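Local structure of uncharacterized protein DUF1470 (Jannaschia sp. CCS1, 3H0N) at residues T23-G29 against H151-R155; L92-A98 against P123-A127; R13-L18 against L44-D48; E8-L12 against G132-E136. The protein is of unknown function but carries a treble-clef zinc finger beside a mainly helical ABATE domain, and possibly acts as a transcription regulator. All coordinates share one frame. Where two conformers were deposited one is given. Residues are numbered along the deposited sequence.

Interaction 1: residues T23-G29 against H151-R155. With NA (sodium ion), chain D; ZN (zinc ion), chain B.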
loop_
_atom_site.group_PDB
_atom_site.type_symbol
_atom_site.label_atom_id
_atom_site.label_comp_id
_atom_site.label_asym_id
_atom_site.label_seq_id
_atom_site.Cartn_x
_atom_site.Cartn_y
_atom_site.Cartn_z
ATOM N N THR A 23 -16.603 13.960 -15.328
ATOM C CA THR A 23 -16.063 13.954 -16.697
ATOM C C THR A 23 -17.208 14.019 -17.695
ATOM O O THR A 23 -18.087 13.169 -17.669
ATOM C CB THR A 23 -15.270 12.701 -16.965
ATOM O OG1 THR A 23 -14.224 12.618 -15.990
ATOM C CG2 THR A 23 -14.641 12.760 -18.339
ATOM N N PRO A 24 -17.246 15.021 -18.590
ATOM C CA PRO A 24 -18.302 15.049 -19.607
ATOM C C PRO A 24 -18.214 13.854 -20.532
ATOM O O PRO A 24 -17.145 13.290 -20.705
ATOM C CB PRO A 24 -17.996 16.328 -20.385
ATOM C CG PRO A 24 -17.127 17.144 -19.511
ATOM C CD PRO A 24 -16.336 16.176 -18.698
ATOM N N GLY A 25 -19.332 13.424 -21.100
ATOM C CA GLY A 25 -19.319 12.329 -22.047
ATOM C C GLY A 25 -20.739 11.830 -22.161
ATOM O O GLY A 25 -21.654 12.572 -22.478
ATOM N N SER A 26 -20.909 10.561 -21.858
ATOM C CA SER A 26 -22.252 9.977 -21.764
ATOM C C SER A 26 -22.274 9.012 -20.581
ATOM O O SER A 26 -21.244 8.452 -20.191
ATOM C CB SER A 26 -22.673 9.287 -23.070
ATOM O OG SER A 26 -21.824 8.229 -23.430
ATOM N N ARG A 27 -23.477 8.810 -20.050
ATOM C CA ARG A 27 -23.692 7.975 -18.881
ATOM C C ARG A 27 -24.983 7.192 -19.036
ATOM O O ARG A 27 -26.049 7.763 -19.205
ATOM C CB ARG A 27 -23.730 8.841 -17.632
ATOM C CG ARG A 27 -24.088 8.053 -16.376
ATOM C CD ARG A 27 -24.133 8.968 -15.167
ATOM N NE ARG A 27 -24.521 8.279 -13.924
ATOM C CZ ARG A 27 -25.762 7.981 -13.569
ATOM N NH1 ARG A 27 -26.813 8.269 -14.331
ATOM N NH2 ARG A 27 -25.951 7.376 -12.395
ATOM N N ARG A 28 -24.879 5.868 -19.091
ATOM C CA ARG A 28 -26.066 5.013 -19.092
ATOM C C ARG A 28 -27.034 5.343 -20.210
ATOM O O ARG A 28 -28.238 5.261 -20.027
ATOM C CB ARG A 28 -26.719 5.073 -17.706
ATOM C CG ARG A 28 -25.791 4.545 -16.594
ATOM C CD ARG A 28 -26.460 4.592 -15.250
ATOM N NE ARG A 28 -25.550 4.189 -14.202
ATOM C CZ ARG A 28 -25.914 3.955 -12.942
ATOM N NH1 ARG A 28 -27.200 4.048 -12.593
ATOM N NH2 ARG A 28 -24.996 3.603 -12.055
ATOM N N GLY A 29 -26.498 5.675 -21.377
ATOM C CA GLY A 29 -27.270 5.879 -22.591
ATOM C C GLY A 29 -27.645 7.311 -22.918
ATOM O O GLY A 29 -28.249 7.556 -23.964
ATOM N N HIS A 151 -23.936 1.412 -25.394
ATOM C CA HIS A 151 -24.175 2.551 -26.274
ATOM C C HIS A 151 -24.378 3.815 -25.478
ATOM O O HIS A 151 -25.159 3.876 -24.488
ATOM C CB HIS A 151 -25.400 2.250 -27.143
ATOM C CG HIS A 151 -25.842 3.385 -28.034
ATOM N ND1 HIS A 151 -25.133 3.744 -29.158
ATOM C CD2 HIS A 151 -26.921 4.207 -27.982
ATOM C CE1 HIS A 151 -25.776 4.733 -29.765
ATOM N NE2 HIS A 151 -26.858 5.032 -29.081
ATOM N N ARG A 152 -23.701 4.886 -25.909
ATOM C CA ARG A 152 -23.760 6.163 -25.206
ATOM C C ARG A 152 -23.535 6.000 -23.696
ATOM O O ARG A 152 -24.266 6.534 -22.839
ATOM C CB ARG A 152 -25.036 6.943 -25.527
ATOM C CG ARG A 152 -25.041 7.482 -26.905
ATOM C CD ARG A 152 -26.251 8.338 -27.167
ATOM N NE ARG A 152 -26.183 8.844 -28.519
ATOM C CZ ARG A 152 -27.037 9.690 -29.060
ATOM N NH1 ARG A 152 -28.067 10.135 -28.366
ATOM N NH2 ARG A 152 -26.824 10.093 -30.296
ATOM N N CYS A 153 -22.474 5.262 -23.389
ATOM C CA CYS A 153 -21.913 5.311 -22.043
ATOM C C CYS A 153 -20.421 5.238 -22.133
ATOM O O CYS A 153 -19.906 4.235 -22.643
ATOM C CB CYS A 153 -22.428 4.191 -21.188
ATOM S SG CYS A 153 -21.942 4.385 -19.441
ATOM N N ASP A 154 -19.722 6.267 -21.674
ATOM C CA ASP A 154 -18.257 6.181 -21.544
ATOM C C ASP A 154 -17.757 6.318 -20.124
ATOM O O ASP A 154 -16.613 6.719 -19.872
ATOM C CB ASP A 154 -17.556 7.133 -22.498
ATOM C CG ASP A 154 -17.700 8.575 -22.125
ATOM O OD1 ASP A 154 -18.510 8.949 -21.283
ATOM O OD2 ASP A 154 -16.946 9.371 -22.722
ATOM N N ARG A 155 -18.589 5.897 -19.201
ATOM C CA ARG A 155 -18.165 5.833 -17.817
ATOM C C ARG A 155 -17.092 4.762 -17.652
ATOM O O ARG A 155 -17.033 3.769 -18.376
ATOM C CB ARG A 155 -19.340 5.564 -16.890
ATOM C CG ARG A 155 -20.447 6.584 -16.910
ATOM C CD ARG A 155 -20.020 7.996 -16.613
ATOM N NE ARG A 155 -19.579 8.706 -17.790
ATOM C CZ ARG A 155 -19.029 9.928 -17.769
ATOM N NH1 ARG A 155 -18.864 10.605 -16.646
ATOM N NH2 ARG A 155 -18.659 10.519 -18.908
HETATM NA NA NA D . -19.690 2.863 -24.462
HETATM ZN ZN ZN B . -22.197 2.206 -18.653
HETATM O O HOH W 1 -15.589 11.003 -21.296
HETATM O O HOH W 2 -29.284 9.399 -25.829
HETATM O O HOH W 3 -20.305 4.800 -25.717
HETATM O O HOH W 4 -17.492 4.394 -25.103
HETATM O O HOH W 5 -19.320 1.638 -26.407
#
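R155 reaches T23-G29 by folding its side chain. With chi1 and chi2 in m and chi3 in p, the guanidinium lies where R155 NH1 and NH2 both donate to T23 O, at 2.9 and 3.0 Å, while R155 NE donates to S26 O at 2.9 Å; NH1 also serves N20 O, on helix 10-22. R155 NH2 also forms a salt bridge with D154 OD1 (2.9 Å). D154, with chi1 in p, presents the same OD1 to S26 N at 2.9 Å, nearly linear at 176°, and D154 N returns a bond to S26 O at 3.0 Å. Water 1 joins D154 OD2 to P24 O. No side chain would fit at G25: an ideal CB would lie 2.3 Å from D154 OD1, and its phi/psi of 163/-122 suits glycine alone. C153, chi1 in t, sends SG to the zinc at 2.3 Å, where C148, C169 and C173 complete the site. This is the cysteine-bearing knuckle loop of a treble-clef finger, between strands 145-147 and 156-158. R28 N donates to C153 SG (3.3 Å, 174°), and G29 N to R152 O (2.8 Å). C153 O meanwhile binds sodium at 2.3 Å. Because a backbone NH from the N-terminal region points at a zinc-bound sulfur, the segment after helix 10-22 enters the second shell of the metal, where such a bond offsets part of the thiolate charge.

Interaction 2: residues L92-A98 against P123-A127. With NA (sodium ion), chain E.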
loop_
_atom_site.group_PDB
_atom_site.type_symbol
_atom_site.label_atom_id
_atom_site.label_comp_id
_atom_site.label_asym_id
_atom_site.label_seq_id
_atom_site.Cartn_x
_atom_site.Cartn_y
_atom_site.Cartn_z
ATOM N N LEU A 92 1.811 13.875 -9.587
ATOM C CA LEU A 92 0.846 14.194 -8.518
ATOM C C LEU A 92 1.361 13.816 -7.128
ATOM O O LEU A 92 1.153 14.563 -6.166
ATOM C CB LEU A 92 -0.512 13.549 -8.781
ATOM C CG LEU A 92 -1.215 14.020 -10.042
ATOM C CD1 LEU A 92 -2.423 13.148 -10.206
ATOM C CD2 LEU A 92 -1.552 15.515 -9.921
ATOM N N LEU A 93 2.040 12.681 -7.045
ATOM C CA LEU A 93 2.597 12.201 -5.780
ATOM C C LEU A 93 3.744 13.104 -5.306
ATOM O O LEU A 93 3.921 13.323 -4.108
ATOM C CB LEU A 93 3.053 10.733 -5.904
ATOM C CG LEU A 93 1.852 9.786 -6.068
ATOM C CD1 LEU A 93 2.315 8.447 -6.665
ATOM C CD2 LEU A 93 1.091 9.649 -4.739
ATOM N N ARG A 94 4.518 13.645 -6.248
ATOM C CA ARG A 94 5.549 14.630 -5.916
ATOM C C ARG A 94 4.928 15.988 -5.507
ATOM O O ARG A 94 5.271 16.579 -4.471
ATOM C CB ARG A 94 6.487 14.835 -7.089
ATOM C CG ARG A 94 7.484 13.720 -7.207
ATOM C CD ARG A 94 8.619 14.184 -8.101
ATOM N NE ARG A 94 8.140 14.281 -9.467
ATOM C CZ ARG A 94 8.083 13.253 -10.319
ATOM N NH1 ARG A 94 8.510 12.054 -9.972
ATOM N NH2 ARG A 94 7.635 13.443 -11.536
ATOM N N LYS A 95 3.956 16.439 -6.280
ATOM C CA LYS A 95 3.368 17.775 -6.069
ATOM C C LYS A 95 2.622 17.917 -4.755
ATOM O O LYS A 95 2.653 18.978 -4.141
ATOM C CB LYS A 95 2.468 18.107 -7.233
ATOM C CG LYS A 95 1.763 19.429 -7.152
ATOM C CD LYS A 95 1.019 19.692 -8.455
ATOM C CE LYS A 95 0.411 21.066 -8.459
ATOM N NZ LYS A 95 -0.182 21.392 -9.802
ATOM N N HIS A 96 1.960 16.847 -4.326
ATOM C CA HIS A 96 1.044 16.863 -3.194
ATOM C C HIS A 96 1.582 16.013 -2.036
ATOM O O HIS A 96 2.409 15.166 -2.269
ATOM C CB HIS A 96 -0.327 16.411 -3.648
ATOM C CG HIS A 96 -0.918 17.320 -4.662
ATOM N ND1 HIS A 96 -1.290 18.604 -4.345
ATOM C CD2 HIS A 96 -1.113 17.175 -5.989
ATOM C CE1 HIS A 96 -1.750 19.204 -5.433
ATOM N NE2 HIS A 96 -1.660 18.357 -6.441
ATOM N N PRO A 97 1.108 16.259 -0.802
ATOM C CA PRO A 97 1.642 15.545 0.361
ATOM C C PRO A 97 1.207 14.088 0.395
ATOM O O PRO A 97 0.070 13.780 0.730
ATOM C CB PRO A 97 1.099 16.359 1.566
ATOM C CG PRO A 97 0.641 17.675 0.993
ATOM C CD PRO A 97 0.257 17.408 -0.411
ATOM N N ALA A 98 2.170 13.195 0.125
ATOM C CA ALA A 98 1.888 11.782 0.019
ATOM C C ALA A 98 2.629 10.917 1.055
ATOM O O ALA A 98 2.546 9.693 0.982
ATOM C CB ALA A 98 2.156 11.301 -1.390
ATOM N N PRO A 123 -5.340 18.802 -2.038
ATOM C CA PRO A 123 -4.075 18.045 -2.075
ATOM C C PRO A 123 -4.142 16.664 -1.437
ATOM O O PRO A 123 -3.564 15.722 -1.963
ATOM C CB PRO A 123 -3.113 18.971 -1.336
ATOM C CG PRO A 123 -3.618 20.330 -1.663
ATOM C CD PRO A 123 -5.121 20.195 -1.582
HETATM N N MSE A 124 -4.857 16.537 -0.319
HETATM C CA MSE A 124 -5.019 15.238 0.337
HETATM C C MSE A 124 -5.680 14.226 -0.597
HETATM O O MSE A 124 -5.198 13.098 -0.757
HETATM C CB MSE A 124 -5.847 15.341 1.635
HETATM C CG MSE A 124 -6.460 14.026 2.118
HETATM SE SE MSE A 124 -7.701 14.427 3.587
HETATM C CE MSE A 124 -8.538 12.723 3.859
ATOM N N TRP A 125 -6.811 14.624 -1.175
ATOM C CA TRP A 125 -7.563 13.707 -2.053
ATOM C C TRP A 125 -6.811 13.425 -3.342
ATOM O O TRP A 125 -6.886 12.306 -3.834
ATOM C CB TRP A 125 -9.004 14.196 -2.251
ATOM C CG TRP A 125 -9.818 13.873 -1.036
ATOM C CD1 TRP A 125 -10.182 14.711 -0.054
ATOM C CD2 TRP A 125 -10.213 12.560 -0.637
ATOM N NE1 TRP A 125 -10.845 14.005 0.949
ATOM C CE2 TRP A 125 -10.861 12.678 0.610
ATOM C CE3 TRP A 125 -10.095 11.301 -1.222
ATOM C CZ2 TRP A 125 -11.377 11.565 1.294
ATOM C CZ3 TRP A 125 -10.606 10.209 -0.535
ATOM C CH2 TRP A 125 -11.228 10.344 0.689
ATOM N N THR A 126 -6.018 14.370 -3.828
ATOM C CA THR A 126 -5.147 14.127 -4.959
ATOM C C THR A 126 -4.147 13.039 -4.633
ATOM O O THR A 126 -3.962 12.101 -5.424
ATOM C CB THR A 126 -4.437 15.408 -5.410
ATOM O OG1 THR A 126 -5.424 16.379 -5.772
ATOM C CG2 THR A 126 -3.559 15.120 -6.625
ATOM N N ALA A 127 -3.495 13.111 -3.476
ATOM C CA ALA A 127 -2.543 12.086 -3.075
ATOM C C ALA A 127 -3.184 10.739 -2.870
ATOM O O ALA A 127 -2.605 9.702 -3.258
ATOM C CB ALA A 127 -1.817 12.540 -1.769
HETATM NA NA NA E . 4.733 14.979 -2.475
HETATM O O HOH W 6 4.959 13.640 -0.593
HETATM O O HOH W 7 7.237 14.639 -2.677
HETATM O O HOH W 8 5.017 16.879 -1.114
#
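Helix 82-95 ends within L92-A98: H96 N still bonds to L92 O at 3.0 Å, but H96 leaves helical angles (phi/psi -114/159) and the chain runs on extended through P97. P123-A127 is helical throughout, with A127 N to P123 O at 3.0 Å. The backbones approach at two points, H96 to P123 and A98 to A127, each 5.4 Å between CA atoms, and no hydrogen bond links the segments. A sodium ion sits at this helix end, bound by L93 O (2.5 Å), R94 O (2.6 Å) and H96 O (2.3 Å) and three waters; water 6 accepts from A98 N at 2.9 Å. Within the mainly helical ABATE domain the C-terminal end of helix 82-95 packs across the early turns of helix 121-138, joining two helices that flank hairpin 101-104/110-113. H96, T126 and A127 share most of the contact. The H96 ring lies over T126, whose CB sits 4.1 Å from the ring centroid and 24° off the normal, a CH-pi contact, while H96 ND1 is 3.5 Å from P123 CB. T126 turns its hydroxyl to V122 O. L92 CD2 meets T126 CG2 at 3.9 Å, and P97 CD meets P123 CB at 3.8 Å. A127 lets P97 O come within 3.4 Å of A127 CB and A98 CB within 4.2 Å; P100 of the second subunit packs on L93 and A98.

Interaction 3: residues R13-L18 against L44-D48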
loop_
_atom_site.group_PDB
_atom_site.type_symbol
_atom_site.label_atom_id
_atom_site.label_comp_id
_atom_site.label_asym_id
_atom_site.label_seq_id
_atom_site.Cartn_x
_atom_site.Cartn_y
_atom_site.Cartn_z
ATOM N N ARG A 13 -11.596 3.757 -5.401
ATOM C CA ARG A 13 -13.035 3.956 -5.448
ATOM C C ARG A 13 -13.395 5.413 -5.684
ATOM O O ARG A 13 -14.237 5.722 -6.535
ATOM C CB ARG A 13 -13.649 3.503 -4.124
ATOM C CG ARG A 13 -15.138 3.715 -4.000
ATOM C CD ARG A 13 -15.705 3.211 -2.689
ATOM N NE ARG A 13 -15.193 3.832 -1.473
ATOM C CZ ARG A 13 -14.233 3.334 -0.647
ATOM N NH1 ARG A 13 -13.544 2.229 -0.896
ATOM N NH2 ARG A 13 -13.961 4.016 0.456
ATOM N N VAL A 14 -12.768 6.313 -4.948
ATOM C CA VAL A 14 -13.064 7.724 -5.088
ATOM C C VAL A 14 -12.622 8.197 -6.479
ATOM O O VAL A 14 -13.303 9.001 -7.109
ATOM C CB VAL A 14 -12.414 8.532 -3.964
ATOM C CG1 VAL A 14 -12.462 10.041 -4.223
ATOM C CG2 VAL A 14 -13.097 8.246 -2.621
ATOM N N SER A 15 -11.500 7.690 -6.985
ATOM C CA SER A 15 -11.031 8.085 -8.330
ATOM C C SER A 15 -12.095 7.752 -9.386
ATOM O O SER A 15 -12.455 8.596 -10.204
ATOM C CB SER A 15 -9.756 7.326 -8.720
ATOM O OG SER A 15 -8.628 7.755 -7.980
ATOM N N LEU A 16 -12.600 6.531 -9.334
ATOM C CA LEU A 16 -13.631 6.084 -10.298
ATOM C C LEU A 16 -14.879 6.914 -10.169
ATOM O O LEU A 16 -15.440 7.384 -11.173
ATOM C CB LEU A 16 -13.968 4.605 -10.098
ATOM C CG LEU A 16 -12.801 3.639 -10.343
ATOM C CD1 LEU A 16 -13.124 2.259 -9.717
ATOM C CD2 LEU A 16 -12.471 3.468 -11.832
ATOM N N ASP A 17 -15.345 7.083 -8.944
ATOM C CA ASP A 17 -16.577 7.824 -8.687
ATOM C C ASP A 17 -16.459 9.314 -9.106
ATOM O O ASP A 17 -17.401 9.858 -9.684
ATOM C CB ASP A 17 -16.962 7.756 -7.210
ATOM C CG ASP A 17 -17.505 6.403 -6.792
ATOM O OD1 ASP A 17 -17.768 5.562 -7.669
ATOM O OD2 ASP A 17 -17.688 6.247 -5.560
ATOM N N LEU A 18 -15.308 9.907 -8.829
ATOM C CA LEU A 18 -15.085 11.327 -9.137
ATOM C C LEU A 18 -15.053 11.506 -10.650
ATOM O O LEU A 18 -15.696 12.413 -11.195
ATOM C CB LEU A 18 -13.787 11.814 -8.473
ATOM C CG LEU A 18 -13.362 13.214 -8.922
ATOM C CD1 LEU A 18 -14.406 14.296 -8.620
ATOM C CD2 LEU A 18 -12.020 13.498 -8.260
ATOM N N LEU A 44 -19.522 11.962 -2.449
ATOM C CA LEU A 44 -18.262 11.354 -2.844
ATOM C C LEU A 44 -17.342 10.997 -1.674
ATOM O O LEU A 44 -16.729 9.918 -1.636
ATOM C CB LEU A 44 -17.519 12.275 -3.810
ATOM C CG LEU A 44 -16.171 11.782 -4.338
ATOM C CD1 LEU A 44 -16.377 10.608 -5.357
ATOM C CD2 LEU A 44 -15.387 12.907 -4.986
ATOM N N LEU A 45 -17.239 11.933 -0.725
ATOM C CA LEU A 45 -16.293 11.835 0.371
ATOM C C LEU A 45 -16.956 11.434 1.685
ATOM O O LEU A 45 -16.370 11.619 2.744
ATOM C CB LEU A 45 -15.587 13.185 0.576
ATOM C CG LEU A 45 -14.884 13.715 -0.684
ATOM C CD1 LEU A 45 -14.242 15.086 -0.408
ATOM C CD2 LEU A 45 -13.905 12.713 -1.217
ATOM N N LYS A 46 -18.165 10.866 1.640
ATOM C CA LYS A 46 -18.943 10.554 2.862
ATOM C C LYS A 46 -18.212 9.636 3.844
ATOM O O LYS A 46 -18.480 9.660 5.039
ATOM C CB LYS A 46 -20.286 9.919 2.479
ATOM C CG LYS A 46 -20.151 8.518 1.851
ATOM C CD LYS A 46 -21.499 7.971 1.368
ATOM C CE LYS A 46 -21.394 6.473 1.062
ATOM N N ASP A 47 -17.280 8.815 3.371
ATOM C CA ASP A 47 -16.620 7.880 4.307
ATOM C C ASP A 47 -15.633 8.603 5.222
ATOM O O ASP A 47 -15.131 8.010 6.175
ATOM C CB ASP A 47 -15.921 6.744 3.546
ATOM C CG ASP A 47 -16.906 5.813 2.831
ATOM O OD1 ASP A 47 -18.101 5.794 3.199
ATOM O OD2 ASP A 47 -16.474 5.103 1.896
ATOM N N ASP A 48 -15.355 9.891 4.932
ATOM C CA ASP A 48 -14.465 10.707 5.750
ATOM C C ASP A 48 -15.194 11.910 6.320
ATOM O O ASP A 48 -15.283 12.981 5.686
ATOM C CB ASP A 48 -13.242 11.189 4.959
ATOM C CG ASP A 48 -12.281 11.959 5.832
ATOM O OD1 ASP A 48 -12.350 11.811 7.061
ATOM O OD2 ASP A 48 -11.461 12.708 5.300
HETATM O O HOH W 9 -16.687 6.167 -1.243
HETATM O O HOH W 10 -16.840 7.474 -3.169
#
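L44, the last residue of helix 38-44, is the principal bump. Its side chain (chi1 t, chi2 p) enters a hollow on helix 10-22 lined by V14, D17 and L18: L44 CD1 lies 3.5 Å from D17 CB and 3.7 Å from L18 N, while L44 CD2 is 4.0 Å from L18 CB. V14 answers from the helix, its CG1 standing 4.1 Å from L44 CG and 4.3 Å from L45 CD2. Beyond this fit a type I beta turn, L45 to D48, closed by D48 N to L45 O at 3.0 Å, brings D47 toward R13, whose NH2 forms a salt bridge with D47 OD2 at 3.1 Å; the N-H...O angle of 127° makes the hydrogen bond weak, and R13 NH1 serves L4 O and S6 O. Water 9 links R13 NE to D47 OD2, weakly at D47, and water 10 donates to D17 OD2 and L44 O. The direct polar pairing is thus loose, and close packing centres on L44 against V14, L18 and D17 CB.

Interaction 4: residues E8-L12 against G132-E136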
loop_
_atom_site.group_PDB
_atom_site.type_symbol
_atom_site.label_atom_id
_atom_site.label_comp_id
_atom_site.label_asym_id
_atom_site.label_seq_id
_atom_site.Cartn_x
_atom_site.Cartn_y
_atom_site.Cartn_z
ATOM N N GLU A 8 -9.119 0.246 2.357
ATOM C CA GLU A 8 -7.894 0.030 1.606
ATOM C C GLU A 8 -7.994 0.396 0.132
ATOM O O GLU A 8 -6.974 0.698 -0.494
ATOM C CB GLU A 8 -7.453 -1.453 1.733
ATOM C CG GLU A 8 -6.921 -1.792 3.102
ATOM C CD GLU A 8 -7.996 -2.002 4.183
ATOM O OE1 GLU A 8 -9.214 -2.158 3.890
ATOM O OE2 GLU A 8 -7.590 -2.064 5.372
ATOM N N ARG A 9 -9.204 0.388 -0.416
ATOM C CA ARG A 9 -9.428 0.762 -1.817
ATOM C C ARG A 9 -10.094 2.129 -1.947
ATOM O O ARG A 9 -10.652 2.449 -3.011
ATOM C CB ARG A 9 -10.256 -0.256 -2.550
ATOM C CG ARG A 9 -9.771 -1.629 -2.441
ATOM C CD ARG A 9 -8.417 -1.804 -2.995
ATOM N NE ARG A 9 -8.011 -3.171 -2.650
ATOM C CZ ARG A 9 -6.867 -3.757 -2.998
ATOM N NH1 ARG A 9 -5.973 -3.127 -3.756
ATOM N NH2 ARG A 9 -6.643 -5.010 -2.600
ATOM N N THR A 10 -10.015 2.968 -0.927
ATOM C CA THR A 10 -10.576 4.318 -0.983
ATOM C C THR A 10 -10.101 5.123 -2.194
ATOM O O THR A 10 -10.913 5.766 -2.890
ATOM C CB THR A 10 -10.261 5.076 0.319
ATOM O OG1 THR A 10 -10.907 4.410 1.423
ATOM C CG2 THR A 10 -10.772 6.511 0.235
ATOM N N GLY A 11 -8.799 5.165 -2.446
ATOM C CA GLY A 11 -8.292 5.977 -3.532
ATOM C C GLY A 11 -8.804 5.510 -4.870
ATOM O O GLY A 11 -9.187 6.318 -5.712
ATOM N N LEU A 12 -8.809 4.206 -5.057
ATOM C CA LEU A 12 -9.354 3.643 -6.302
ATOM C C LEU A 12 -10.822 3.970 -6.462
ATOM O O LEU A 12 -11.291 4.435 -7.540
ATOM C CB LEU A 12 -9.135 2.109 -6.348
ATOM C CG LEU A 12 -9.734 1.338 -7.528
ATOM C CD1 LEU A 12 -9.105 1.820 -8.851
ATOM C CD2 LEU A 12 -9.525 -0.163 -7.325
ATOM N N GLY A 132 -3.811 5.375 -4.970
ATOM C CA GLY A 132 -4.733 4.244 -5.187
ATOM C C GLY A 132 -4.623 3.697 -6.601
ATOM O O GLY A 132 -4.556 2.474 -6.836
ATOM N N LEU A 133 -4.572 4.604 -7.566
ATOM C CA LEU A 133 -4.371 4.170 -8.955
ATOM C C LEU A 133 -2.994 3.579 -9.164
ATOM O O LEU A 133 -2.833 2.539 -9.813
ATOM C CB LEU A 133 -4.625 5.293 -9.949
ATOM C CG LEU A 133 -6.040 5.800 -9.972
ATOM C CD1 LEU A 133 -6.125 6.968 -10.959
ATOM C CD2 LEU A 133 -7.070 4.737 -10.279
ATOM N N ALA A 134 -1.973 4.233 -8.615
ATOM C CA ALA A 134 -0.592 3.736 -8.721
ATOM C C ALA A 134 -0.457 2.317 -8.168
ATOM O O ALA A 134 0.266 1.479 -8.721
ATOM C CB ALA A 134 0.420 4.697 -8.055
ATOM N N ARG A 135 -1.108 2.074 -7.043
ATOM C CA ARG A 135 -1.027 0.767 -6.405
ATOM C C ARG A 135 -1.557 -0.331 -7.290
ATOM O O ARG A 135 -1.033 -1.433 -7.370
ATOM C CB ARG A 135 -1.722 0.803 -5.053
ATOM C CG ARG A 135 -1.398 -0.411 -4.222
ATOM C CD ARG A 135 -2.290 -0.588 -3.043
ATOM N NE ARG A 135 -2.670 0.632 -2.375
ATOM C CZ ARG A 135 -3.812 0.761 -1.708
ATOM N NH1 ARG A 135 -4.611 -0.259 -1.540
ATOM N NH2 ARG A 135 -4.135 1.925 -1.187
ATOM N N GLU A 136 -2.659 -0.043 -7.989
ATOM C CA GLU A 136 -3.218 -1.048 -8.885
ATOM C C GLU A 136 -2.332 -1.333 -10.105
ATOM O O GLU A 136 -2.306 -2.456 -10.596
ATOM C CB GLU A 136 -4.625 -0.657 -9.348
ATOM C CG GLU A 136 -5.670 -0.540 -8.231
ATOM C CD GLU A 136 -5.774 -1.727 -7.321
ATOM O OE1 GLU A 136 -5.448 -2.856 -7.759
ATOM O OE2 GLU A 136 -6.168 -1.511 -6.139
HETATM O O HOH W 11 -4.709 -4.495 -5.659
HETATM O O HOH W 12 -6.566 4.001 -0.975
#
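E8 O takes two bonds from one guanidinium. R135 NH1 donates to it at 2.8 Å (156°), and R135 NH2 adds a weak bond of 3.2 Å to E8 O. R135 NH2 also forms a salt bridge with E131. Water 12 accepts from G11 N (2.9 Å), and weakly from R135 NH2 (3.2 Å), so this first-turn amide, without a carbonyl one turn earlier to meet, is satisfied by solvent. Beside R135, R9 NH1 forms a salt bridge with E136 OE2 at 2.9 Å, although the 126° angle makes the hydrogen bond weak. Water 11 accepts weakly from R9 NH1 and donates to E136 OE1 at 2.8 Å; that oxygen has N141 as a further partner. R9 NH1 and R135 NH1 are like charges 3.9 Å apart, probably eased by the carboxylates of E136 and E131. To one side of this polar cluster the helices meet at glycines: G11 and G132 have CA atoms 4.3 Å apart, and an ideal CB on G132 would stand 2.7 Å from L12 N. This Gly-Gly crossing point allows close helix packing, with L12 CD1 against L133 CD2 at 3.8 Å. The start of helix 10-22 crosses the later part of helix 121-138. L133 continues onto L70 and I74 of helix 58-78, whereas L12 and E136 reach F145 and F158 on the strands of the zinc-finger hairpin.

Overall arrangement
Helix 10-22 starts in 8-12 of interaction 4, continues through 13-18 of interaction 3 (centres 11 Å apart) and leads into strand 25-27 of interaction 1, whose centre is 19 Å from that of interaction 3. Helix 121-138 joins interactions 2 and 4, centres 13 Å apart; W125 of interaction 2 packs on T10 of interaction 4 and V14 and L45 of interaction 3. Along the chain, interactions 3 and 2 follow in series within the span of interaction 4, whereas interaction 1 crosses 3 and 4. Interactions 1 and 2, centres 28 Å apart, lie across the chain's centre. The helical core separates the zinc finger from the meeting of helices 82-95 and 121-138; the second subunit touches interactions 2 and 4.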